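Local coordinates for hemolysin-related protein (Vibrio cholerae serotype O1, PDB 6MLT) that serves in the extracellular biofilm matrix, where it probably binds carbohydrate and contributes to adhesion, and carries bound calcium and sodium ions, at residues A227-D232 / M443-A448. Residues are numbered along the deposited sequence; the frame is centred on the assembly and turned at random.
Sequences ANLDGD and MGIVYA. With NA (sodium ion), chain G.
L229 reaches from a metal-binding loop of the beta-propeller to two residues of strand 443-448 in the next four-stranded blade. Its two methyls divide the work. CD1 meets CD1 of I445 at 3.7 Å, end against end. CD2 lies 4.1 Å from CB of M443, and these two side chains cross at about a right angle. M443 also brings CG to 4.1 Å from the backbone O of N228. In L229, CG stands anti to the carbonyl carbon (chi1 -61°), and with chi2 extended the two methyls reach the strand. No hydrogen bond joins the two segments; the link is apolar and buried. V255 touches both L229 and I445, and V279 packs on M443 and I445, so residues of both blades close the cluster.

Behind L229, the loop wraps a sodium ion through an N-x-D-x-D pattern, resembling the calcium-binding DxDxD loops of FG-GAP-like repeats. OD1 of N228 binds the ion at 2.4 Å. OD1 of D230 and OD1 of D232 each bind it at 2.3 Å. K234 O and the carboxylate of E236 complete the site. E236 also accepts a hydrogen bond from the backbone N of L229, which ties the apolar residue to the metal shell. D230 also makes an Asx turn: D232 N donates to D230 OD1 at 3.2 Å, nearly straight at 170°, from above the carboxylate plane.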
ATOM      1  N   ALA A 227      -1.906   3.381  -4.941  1.00 18.25           N
ATOM      2  CA  ALA A 227      -0.664   2.682  -5.227  1.00 18.26           C
ATOM      3  C   ALA A 227       0.096   3.479  -6.274  1.00 20.99           C
ATOM      4  O   ALA A 227      -0.450   4.375  -6.921  1.00 21.80           O
ATOM      5  CB  ALA A 227      -0.912   1.258  -5.721  1.00 21.09           C
ATOM      6  N   ASN A 228       1.365   3.129  -6.441  1.00 21.68           N
ATOM      7  CA  ASN A 228       2.188   3.682  -7.503  1.00 22.76           C
ATOM      8  C   ASN A 228       2.222   2.681  -8.649  1.00 23.87           C
ATOM      9  O   ASN A 228       2.737   1.567  -8.494  1.00 23.84           O
ATOM     10  CB  ASN A 228       3.597   3.993  -7.011  1.00 28.85           C
ATOM     11  CG  ASN A 228       4.377   4.846  -7.998  1.00 38.12           C
ATOM     12  OD1 ASN A 228       3.815   5.359  -8.967  1.00 37.66           O
ATOM     13  ND2 ASN A 228       5.671   5.007  -7.750  1.00 39.91           N
ATOM     14  N   LEU A 229       1.662   3.076  -9.791  1.00 22.34           N
ATOM     15  CA  LEU A 229       1.520   2.186 -10.935  1.00 27.49           C
ATOM     16  C   LEU A 229       2.203   2.730 -12.185  1.00 29.63           C
ATOM     17  O   LEU A 229       1.899   2.278 -13.291  1.00 27.53           O
ATOM     18  CB  LEU A 229       0.038   1.926 -11.212  1.00 26.01           C
ATOM     19  CG  LEU A 229      -0.716   1.244 -10.072  1.00 27.08           C
ATOM     20  CD1 LEU A 229      -2.212   1.300 -10.324  1.00 29.50           C
ATOM     21  CD2 LEU A 229      -0.260  -0.197  -9.906  1.00 29.26           C
ATOM     22  N   ASP A 230       3.120   3.680 -12.039  1.00 34.18           N
ATOM     23  CA  ASP A 230       3.853   4.216 -13.186  1.00 42.12           C
ATOM     24  C   ASP A 230       5.236   4.650 -12.705  1.00 43.76           C
ATOM     25  O   ASP A 230       5.728   4.165 -11.682  1.00 38.21           O
ATOM     26  CB  ASP A 230       3.051   5.346 -13.857  1.00 51.94           C
ATOM     27  CG  ASP A 230       2.798   6.516 -12.931  1.00 62.13           C
ATOM     28  OD1 ASP A 230       3.485   6.625 -11.895  1.00 64.01           O
ATOM     29  OD2 ASP A 230       1.899   7.326 -13.242  1.00 67.17           O
ATOM     30  N   GLY A 231       5.862   5.572 -13.431  1.00 53.99           N
ATOM     31  CA  GLY A 231       7.246   5.930 -13.201  1.00 63.29           C
ATOM     32  C   GLY A 231       7.503   7.186 -12.397  1.00 66.13           C
ATOM     33  O   GLY A 231       8.664   7.601 -12.295  1.00 76.08           O
ATOM     34  N   ASP A 232       6.478   7.810 -11.824  1.00 53.66           N
ATOM     35  CA  ASP A 232       6.656   9.000 -11.004  1.00 49.46           C
ATOM     36  C   ASP A 232       6.327   8.689  -9.551  1.00 41.53           C
ATOM     37  O   ASP A 232       5.797   7.624  -9.217  1.00 42.95           O
ATOM     38  CB  ASP A 232       5.788  10.159 -11.514  1.00 58.56           C
ATOM     39  CG  ASP A 232       4.299   9.838 -11.491  1.00 68.73           C
ATOM     40  OD1 ASP A 232       3.794   9.388 -10.440  1.00 71.95           O
ATOM     41  OD2 ASP A 232       3.628  10.054 -12.523  1.00 72.56           O
ATOM     42  N   MET A 443       3.914  -5.053 -10.368  1.00 22.45           N
ATOM     43  CA  MET A 443       2.651  -4.719  -9.727  1.00 19.98           C
ATOM     44  C   MET A 443       1.469  -5.320 -10.481  1.00 22.35           C
ATOM     45  O   MET A 443       1.466  -5.417 -11.716  1.00 21.24           O
ATOM     46  CB  MET A 443       2.470  -3.201  -9.651  1.00 20.31           C
ATOM     47  CG  MET A 443       3.467  -2.492  -8.740  1.00 23.67           C
ATOM     48  SD  MET A 443       3.360  -3.047  -7.036  1.00 25.74           S
ATOM     49  CE  MET A 443       1.712  -2.470  -6.608  1.00 32.27           C
ATOM     50  N   GLY A 444       0.448  -5.706  -9.717  1.00 20.38           N
ATOM     51  CA  GLY A 444      -0.787  -6.189 -10.293  1.00 21.06           C
ATOM     52  C   GLY A 444      -1.980  -5.637  -9.540  1.00 19.60           C
ATOM     53  O   GLY A 444      -1.886  -5.246  -8.372  1.00 16.28           O
ATOM     54  N   ILE A 445      -3.106  -5.605 -10.243  1.00 17.67           N
ATOM     55  CA  ILE A 445      -4.400  -5.223  -9.690  1.00 17.71           C
ATOM     56  C   ILE A 445      -5.334  -6.407  -9.891  1.00 17.64           C
ATOM     57  O   ILE A 445      -5.553  -6.839 -11.028  1.00 18.91           O
ATOM     58  CB  ILE A 445      -4.965  -3.973 -10.380  1.00 19.28           C
ATOM     59  CG1 ILE A 445      -4.027  -2.784 -10.186  1.00 22.59           C
ATOM     60  CG2 ILE A 445      -6.349  -3.647  -9.859  1.00 19.52           C
ATOM     61  CD1 ILE A 445      -4.135  -1.754 -11.295  1.00 25.13           C
ATOM     62  N   VAL A 446      -5.887  -6.930  -8.804  1.00 17.73           N
ATOM     63  CA  VAL A 446      -6.721  -8.123  -8.881  1.00 14.68           C
ATOM     64  C   VAL A 446      -8.058  -7.840  -8.218  1.00 15.67           C
ATOM     65  O   VAL A 446      -8.123  -7.152  -7.191  1.00 15.90           O
ATOM     66  CB  VAL A 446      -6.025  -9.345  -8.244  1.00 17.40           C
ATOM     67  CG1 VAL A 446      -5.817  -9.146  -6.751  1.00 18.99           C
ATOM     68  CG2 VAL A 446      -6.811 -10.623  -8.527  1.00 17.86           C
ATOM     69  N   TYR A 447      -9.127  -8.373  -8.811  1.00 15.02           N
ATOM     70  CA  TYR A 447     -10.464  -8.212  -8.259  1.00 16.35           C
ATOM     71  C   TYR A 447     -11.364  -9.327  -8.767  1.00 17.37           C
ATOM     72  O   TYR A 447     -11.095  -9.957  -9.794  1.00 17.91           O
ATOM     73  CB  TYR A 447     -11.067  -6.848  -8.617  1.00 16.01           C
ATOM     74  CG  TYR A 447     -11.593  -6.737 -10.033  1.00 19.76           C
ATOM     75  CD1 TYR A 447     -10.742  -6.446 -11.093  1.00 20.75           C
ATOM     76  CD2 TYR A 447     -12.944  -6.894 -10.304  1.00 21.81           C
ATOM     77  CE1 TYR A 447     -11.224  -6.325 -12.384  1.00 20.44           C
ATOM     78  CE2 TYR A 447     -13.437  -6.774 -11.587  1.00 22.70           C
ATOM     79  CZ  TYR A 447     -12.576  -6.489 -12.624  1.00 21.29           C
ATOM     80  OH  TYR A 447     -13.072  -6.370 -13.904  1.00 22.48           O
ATOM     81  N   ALA A 448     -12.446  -9.548  -8.029  1.00 17.84           N
ATOM     82  CA  ALA A 448     -13.453 -10.536  -8.380  1.00 19.89           C
ATOM     83  C   ALA A 448     -14.686  -9.842  -8.943  1.00 19.30           C
ATOM     84  O   ALA A 448     -15.162  -8.854  -8.376  1.00 19.63           O
ATOM     85  CB  ALA A 448     -13.839 -11.374  -7.163  1.00 21.49           C
TER
HETATM   86 NA    NA G1006       2.850   7.359  -9.854  1.00 31.34          NA